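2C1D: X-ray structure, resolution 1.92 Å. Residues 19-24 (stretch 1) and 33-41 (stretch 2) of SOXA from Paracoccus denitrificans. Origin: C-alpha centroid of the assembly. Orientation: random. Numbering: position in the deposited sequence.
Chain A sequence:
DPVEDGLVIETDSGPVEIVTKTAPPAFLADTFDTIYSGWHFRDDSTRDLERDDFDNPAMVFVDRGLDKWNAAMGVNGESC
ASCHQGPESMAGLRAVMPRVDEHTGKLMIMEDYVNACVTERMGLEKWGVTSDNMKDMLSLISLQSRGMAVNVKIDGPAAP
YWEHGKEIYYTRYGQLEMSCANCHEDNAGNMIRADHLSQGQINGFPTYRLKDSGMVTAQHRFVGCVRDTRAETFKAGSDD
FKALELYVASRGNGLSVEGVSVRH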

# COMPACT_ATOMS: atom_id res chain seq x y z
N VAL A 19 -7.62 -18.47 8.92
CA VAL A 19 -8.14 -17.41 9.79
C VAL A 19 -7.95 -16.09 9.05
O VAL A 19 -6.81 -15.64 8.83
CB VAL A 19 -7.42 -17.37 11.18
CG1 VAL A 19 -7.89 -16.17 12.03
CG2 VAL A 19 -7.66 -18.66 11.97
N THR A 20 -9.05 -15.47 8.66
CA THR A 20 -9.03 -14.18 7.95
C THR A 20 -9.55 -13.00 8.78
O THR A 20 -9.61 -11.87 8.28
CB THR A 20 -9.88 -14.28 6.69
OG1 THR A 20 -11.20 -14.75 7.01
CG2 THR A 20 -9.32 -15.32 5.73
N LYS A 21 -9.95 -13.27 10.02
CA LYS A 21 -10.53 -12.27 10.91
C LYS A 21 -10.25 -12.74 12.33
O LYS A 21 -10.49 -13.90 12.69
CB LYS A 21 -12.04 -12.10 10.63
CG LYS A 21 -12.87 -11.51 11.77
CD LYS A 21 -14.38 -11.53 11.44
CE LYS A 21 -15.19 -10.66 12.46
NZ LYS A 21 -16.63 -11.03 12.52
N THR A 22 -9.67 -11.87 13.14
CA THR A 22 -9.27 -12.24 14.48
C THR A 22 -8.97 -10.99 15.31
O THR A 22 -8.93 -9.87 14.77
CB THR A 22 -8.06 -13.22 14.42
OG1 THR A 22 -7.84 -13.81 15.70
CG2 THR A 22 -6.75 -12.51 14.09
N ALA A 23 -8.78 -11.18 16.61
CA ALA A 23 -8.46 -10.08 17.49
C ALA A 23 -7.06 -9.57 17.16
O ALA A 23 -6.17 -10.36 16.87
CB ALA A 23 -8.53 -10.52 18.97
N PRO A 24 -6.83 -8.27 17.25
CA PRO A 24 -5.53 -7.71 16.89
C PRO A 24 -4.48 -8.12 17.89
O PRO A 24 -4.84 -8.50 18.99
CB PRO A 24 -5.76 -6.18 16.96
CG PRO A 24 -7.20 -5.99 17.14
CD PRO A 24 -7.76 -7.23 17.72
N ASP A 33 -10.66 -2.98 16.36
CA ASP A 33 -11.44 -3.95 17.12
C ASP A 33 -11.04 -5.34 16.61
O ASP A 33 -10.96 -6.31 17.36
CB ASP A 33 -12.94 -3.73 16.90
CG ASP A 33 -13.47 -2.48 17.62
OD1 ASP A 33 -14.61 -2.06 17.31
OD2 ASP A 33 -12.82 -1.86 18.50
N THR A 34 -10.76 -5.39 15.31
CA THR A 34 -10.52 -6.63 14.61
C THR A 34 -9.53 -6.43 13.45
O THR A 34 -9.61 -5.42 12.74
CB THR A 34 -11.85 -7.11 14.04
OG1 THR A 34 -12.82 -7.23 15.10
CG2 THR A 34 -11.72 -8.51 13.48
N ILE A 35 -8.60 -7.37 13.29
CA ILE A 35 -7.77 -7.41 12.08
C ILE A 35 -8.32 -8.39 11.08
O ILE A 35 -8.93 -9.40 11.47
CB ILE A 35 -6.30 -7.71 12.40
CG1 ILE A 35 -6.14 -8.98 13.23
CG2 ILE A 35 -5.66 -6.49 13.07
CD1 ILE A 35 -4.71 -9.47 13.30
N TYR A 36 -8.11 -8.08 9.80
CA TYR A 36 -8.69 -8.78 8.67
C TYR A 36 -7.64 -8.98 7.60
O TYR A 36 -6.84 -8.10 7.32
CB TYR A 36 -9.81 -7.96 8.01
CG TYR A 36 -11.05 -7.68 8.86
CD1 TYR A 36 -11.14 -6.52 9.61
CD2 TYR A 36 -12.12 -8.56 8.88
CE1 TYR A 36 -12.28 -6.24 10.41
CE2 TYR A 36 -13.27 -8.30 9.67
CZ TYR A 36 -13.33 -7.14 10.43
OH TYR A 36 -14.45 -6.88 11.19
N SER A 37 -7.70 -10.13 6.95
CA SER A 37 -7.01 -10.31 5.69
C SER A 37 -7.63 -9.39 4.65
O SER A 37 -8.84 -9.10 4.71
CB SER A 37 -7.21 -11.75 5.22
OG SER A 37 -6.88 -11.91 3.86
N GLY A 38 -6.81 -8.95 3.70
CA GLY A 38 -7.26 -8.27 2.50
C GLY A 38 -8.28 -9.01 1.65
O GLY A 38 -9.01 -8.39 0.89
N TRP A 39 -8.34 -10.34 1.79
CA TRP A 39 -9.37 -11.15 1.15
C TRP A 39 -10.79 -10.65 1.45
O TRP A 39 -11.65 -10.66 0.56
CB TRP A 39 -9.21 -12.59 1.63
CG TRP A 39 -10.08 -13.61 1.01
CD1 TRP A 39 -9.87 -14.29 -0.17
CD2 TRP A 39 -11.27 -14.16 1.57
NE1 TRP A 39 -10.87 -15.20 -0.37
CE2 TRP A 39 -11.74 -15.15 0.68
CE3 TRP A 39 -11.98 -13.92 2.74
CZ2 TRP A 39 -12.93 -15.89 0.92
CZ3 TRP A 39 -13.17 -14.67 2.98
CH2 TRP A 39 -13.61 -15.64 2.07
N HIS A 40 -11.01 -10.21 2.67
CA HIS A 40 -12.32 -9.72 3.10
C HIS A 40 -12.79 -8.48 2.36
O HIS A 40 -13.98 -8.21 2.35
CB HIS A 40 -12.34 -9.44 4.62
CG HIS A 40 -12.69 -10.63 5.44
ND1 HIS A 40 -13.99 -11.09 5.56
CD2 HIS A 40 -11.92 -11.50 6.13
CE1 HIS A 40 -13.99 -12.19 6.30
NE2 HIS A 40 -12.75 -12.46 6.65
N PHE A 41 -11.88 -7.73 1.76
CA PHE A 41 -12.23 -6.49 1.06
C PHE A 41 -12.32 -6.68 -0.46
O PHE A 41 -12.51 -5.72 -1.20
CB PHE A 41 -11.17 -5.43 1.39
CG PHE A 41 -11.06 -5.15 2.85
CD1 PHE A 41 -10.26 -5.92 3.66
CD2 PHE A 41 -11.76 -4.09 3.42
CE1 PHE A 41 -10.17 -5.67 5.00
CE2 PHE A 41 -11.65 -3.83 4.78
CZ PHE A 41 -10.88 -4.62 5.56

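A short antiparallel pairing can be supplemented by side-chain contacts within and beyond the paired residues, as residues 19-24 and 33-41 of SOXA illustrate. The backbone core is small. T22 and I35 form a hydrogen-bonded pair, T22 N donating to I35 O (3.1 Å) and I35 N to T22 O (2.9 Å), and S37 N continues the ladder to T20 O (2.9 Å). Between these rungs K21 and Y36 are a non-hydrogen-bonded pair, close enough for K21 CA to approach I35 O at 3.3 Å and Y36 CA to approach T20 O at 3.2 Å.

Side chains alternate across this ribbon. On one face, K21 is extended, all four chi angles t, so its methylenes run past the other stretch: K21 CG lies 3.6 Å from T34 CG2, and K21 CD 3.8 Å from Y36 CE2. The aliphatic stem thus packs while the residue remains exposed. The ring of Y36, with chi1 m and chi2 93°, meets that stem obliquely. On the other face, T22 (t) places CG2 3.7 Å from CG1 of I35. Buried I35 adopts chi1 p and chi2 t; its CG2 lies 3.9 Å from P24 CB, extending the apolar contact beyond the strand.

T20, buried just before its strand, binds through both backbone and side chain. The p rotamer of T20 directs T20 OG1 to the edge of the H40 ring, 2.8 Å from H40 NE2 in a hydrogen bond whose donor may be either atom, while T20 CG2 lies 4.2 Å from W39 CE3. H40 (chi1 -87°), in the 3-10 segment that follows S37, has its CA-to-CB bond toward stretch 1. There the t rotamer of S37 lets S37 OG accept from W39 N (3.0 Å), bridging into the 3-10 segment that carries H40. The contact between the stretches buries 524 Å², both sides summed.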